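Local coordinates for protein diaminopimelate decarboxylase (Psychromonas ingrahamii, PDB 4XG1) that probably decarboxylates meso-diaminopimelate to L-lysine, the last step of lysine biosynthesis, as a homodimer that uses pyridoxal 5'-phosphate, at residues L241-D246 / P275-M280. Residues are numbered along the deposited sequence; the frame is centred on the assembly and turned at random.
Sequences LGVPYD and PGRAIM. With LLP ((2S)-2-amino-6-[[3-hydroxy-2-methyl-5-(phosphonooxymethyl)pyridin-4-yl]methylideneamino]hexanoic acid), chain T.
Tyr245 reaches across to Arg277 at the phosphate-binding end of the TIM barrel, where the loop after strand 234-236 runs past the start of helix 277-280. NH1 of Arg277 donates to Tyr245 OH at 3.0 Å, a nearly straight bond lying in the guanidinium plane, while the phenol ring is turned 74° from that plane. The same NH1 also donates to OXT of the bound LLP, a lysine-pyridoxal phosphate adduct, and NH2 adds a longer bond to OXT and another to Ser203. The arginine gets there with CG anti to the backbone N (chi1 -171°) and a bend at chi3.

The tight part is apolar: Val243 sets CG1 on Ala278 CA at 3.6 Å and CG2 against Arg277 CD at 3.8 Å, and Phe45 of helix 35-49 also packs on Ala278. Looser is the Leu241 end, where CD2 stays 4.4 Å from Ala278 CB. One water there joins the carbonyl O of Leu241 to the backbone N of Ala278; another accepts from Arg277 NE and holds the same carbonyl only weakly, and both sit close to the phosphate. An alanine in place of Arg277 would probably leave the LLP carboxylate without these two N-H donors and Tyr245 OH without the NH1 donor. Gly276, the N-cap, and Arg277 give their backbone N-H groups to the phosphate, with Arg277 N 2.7 Å from LLP OP1.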
loop_
_atom_site.group_PDB
_atom_site.type_symbol
_atom_site.label_atom_id
_atom_site.label_comp_id
_atom_site.label_asym_id
_atom_site.label_seq_id
_atom_site.Cartn_x
_atom_site.Cartn_y
_atom_site.Cartn_z
ATOM N N LEU B 241 8.485 17.381 10.951
ATOM C CA LEU B 241 7.782 18.630 10.973
ATOM C C LEU B 241 6.502 18.487 10.129
ATOM O O LEU B 241 6.554 18.049 8.948
ATOM C CB LEU B 241 8.663 19.771 10.431
ATOM C CG LEU B 241 7.989 21.151 10.369
ATOM C CD1 LEU B 241 7.594 21.638 11.759
ATOM C CD2 LEU B 241 8.909 22.168 9.711
ATOM N N GLY B 242 5.379 18.868 10.730
ATOM C CA GLY B 242 4.097 18.653 10.116
ATOM C C GLY B 242 3.679 19.712 9.124
ATOM O O GLY B 242 4.400 20.689 8.921
ATOM N N VAL B 243 2.547 19.491 8.457
ATOM C CA VAL B 243 2.041 20.424 7.484
ATOM C C VAL B 243 0.560 20.630 7.695
ATOM O O VAL B 243 -0.090 19.824 8.365
ATOM C CB VAL B 243 2.265 19.968 6.026
ATOM C CG1 VAL B 243 3.735 19.812 5.724
ATOM C CG2 VAL B 243 1.512 18.680 5.709
ATOM N N PRO B 244 0.009 21.696 7.096
ATOM C CA PRO B 244 -1.451 21.913 7.098
ATOM C C PRO B 244 -2.178 21.067 6.071
ATOM O O PRO B 244 -1.977 21.259 4.855
ATOM C CB PRO B 244 -1.592 23.411 6.750
ATOM C CG PRO B 244 -0.361 23.749 5.971
ATOM C CD PRO B 244 0.738 22.883 6.576
ATOM N N TYR B 245 -2.972 20.107 6.557
ATOM C CA TYR B 245 -3.840 19.284 5.720
ATOM C C TYR B 245 -5.262 19.850 5.715
ATOM O O TYR B 245 -5.870 20.005 4.657
ATOM C CB TYR B 245 -3.865 17.814 6.230
ATOM C CG TYR B 245 -2.636 17.007 5.855
ATOM C CD1 TYR B 245 -2.459 16.541 4.550
ATOM C CD2 TYR B 245 -1.642 16.720 6.799
ATOM C CE1 TYR B 245 -1.328 15.824 4.199
ATOM C CE2 TYR B 245 -0.503 16.000 6.444
ATOM C CZ TYR B 245 -0.365 15.556 5.140
ATOM O OH TYR B 245 0.725 14.821 4.782
ATOM N N ASP B 246 -5.786 20.077 6.921
ATOM C CA ASP B 246 -7.128 20.606 7.182
ATOM C C ASP B 246 -6.975 21.988 7.844
ATOM O O ASP B 246 -6.821 23.001 7.150
ATOM C CB ASP B 246 -7.892 19.614 8.077
ATOM C CG ASP B 246 -9.372 19.999 8.306
ATOM O OD1 ASP B 246 -9.827 21.064 7.827
ATOM O OD2 ASP B 246 -10.111 19.198 8.934
ATOM N N PRO B 275 13.917 16.223 6.508
ATOM C CA PRO B 275 12.509 16.422 6.263
ATOM C C PRO B 275 11.981 15.675 5.003
ATOM O O PRO B 275 12.665 15.604 3.994
ATOM C CB PRO B 275 12.418 17.938 6.050
ATOM C CG PRO B 275 13.729 18.282 5.450
ATOM C CD PRO B 275 14.701 17.420 6.173
ATOM N N GLY B 276 10.730 15.230 5.056
ATOM C CA GLY B 276 10.045 14.666 3.886
ATOM C C GLY B 276 8.743 15.368 3.585
ATOM O O GLY B 276 8.647 16.176 2.645
ATOM N N ARG B 277 7.758 15.104 4.434
ATOM C CA ARG B 277 6.439 15.717 4.309
ATOM C C ARG B 277 6.468 17.240 4.127
ATOM O O ARG B 277 5.785 17.775 3.274
ATOM C CB ARG B 277 5.605 15.362 5.526
ATOM C CG ARG B 277 4.152 15.759 5.437
ATOM C CD ARG B 277 3.385 15.577 6.745
ATOM N NE ARG B 277 3.717 14.392 7.494
ATOM C CZ ARG B 277 3.148 13.196 7.388
ATOM N NH1 ARG B 277 2.188 12.925 6.529
ATOM N NH2 ARG B 277 3.605 12.215 8.162
ATOM N N ALA B 278 7.259 17.933 4.942
ATOM C CA ALA B 278 7.265 19.394 4.953
ATOM C C ALA B 278 7.732 19.940 3.618
ATOM O O ALA B 278 7.279 20.997 3.169
ATOM C CB ALA B 278 8.151 19.901 6.050
ATOM N N ILE B 279 8.576 19.177 2.939
ATOM C CA ILE B 279 8.968 19.568 1.589
ATOM C C ILE B 279 7.942 19.205 0.533
ATOM O O ILE B 279 7.639 20.009 -0.328
ATOM C CB ILE B 279 10.341 19.011 1.223
ATOM C CG1 ILE B 279 11.386 19.694 2.091
ATOM C CG2 ILE B 279 10.645 19.245 -0.253
ATOM C CD1 ILE B 279 12.756 19.083 1.965
ATOM N N MET B 280 7.389 18.011 0.576
ATOM C CA MET B 280 6.603 17.506 -0.586
ATOM C C MET B 280 5.104 17.529 -0.459
ATOM O O MET B 280 4.420 17.557 -1.477
ATOM C CB MET B 280 7.022 16.083 -0.904
ATOM C CG MET B 280 8.428 15.961 -1.444
ATOM S SD MET B 280 8.683 16.789 -3.009
ATOM C CE MET B 280 7.257 16.297 -3.979
HETATM N N1 LLP T . 13.656 10.222 8.936
HETATM C C2 LLP T . 13.274 9.019 9.380
HETATM C "C2'" LLP T . 14.284 8.132 10.061
HETATM C C3 LLP T . 11.875 8.610 9.154
HETATM O O3 LLP T . 11.431 7.416 9.610
HETATM C C4 LLP T . 10.954 9.533 8.482
HETATM C "C4'" LLP T . 9.510 9.224 8.239
HETATM C C5 LLP T . 11.497 10.833 8.040
HETATM C C6 LLP T . 12.838 11.092 8.283
HETATM C "C5'" LLP T . 10.666 11.860 7.320
HETATM O OP4 LLP T . 9.593 12.297 8.057
HETATM P P LLP T . 8.590 13.446 7.564
HETATM O OP1 LLP T . 8.245 13.042 6.138
HETATM O OP2 LLP T . 7.445 13.531 8.599
HETATM O OP3 LLP T . 9.297 14.802 7.753
HETATM N N LLP T . 3.219 7.004 5.652
HETATM C CA LLP T . 3.020 8.064 6.723
HETATM C CB LLP T . 4.303 8.851 6.965
HETATM C CG LLP T . 5.168 8.387 8.121
HETATM C CD LLP T . 6.624 8.249 7.734
HETATM C CE LLP T . 7.486 7.992 8.984
HETATM N NZ LLP T . 8.955 8.026 8.839
HETATM C C LLP T . 1.987 9.052 6.237
HETATM O O LLP T . 1.526 8.992 5.111
HETATM O OXT LLP T . 1.578 9.965 6.935
HETATM O O HOH W 1 5.756 15.265 9.190
HETATM O O HOH W 2 8.650 17.110 7.249
#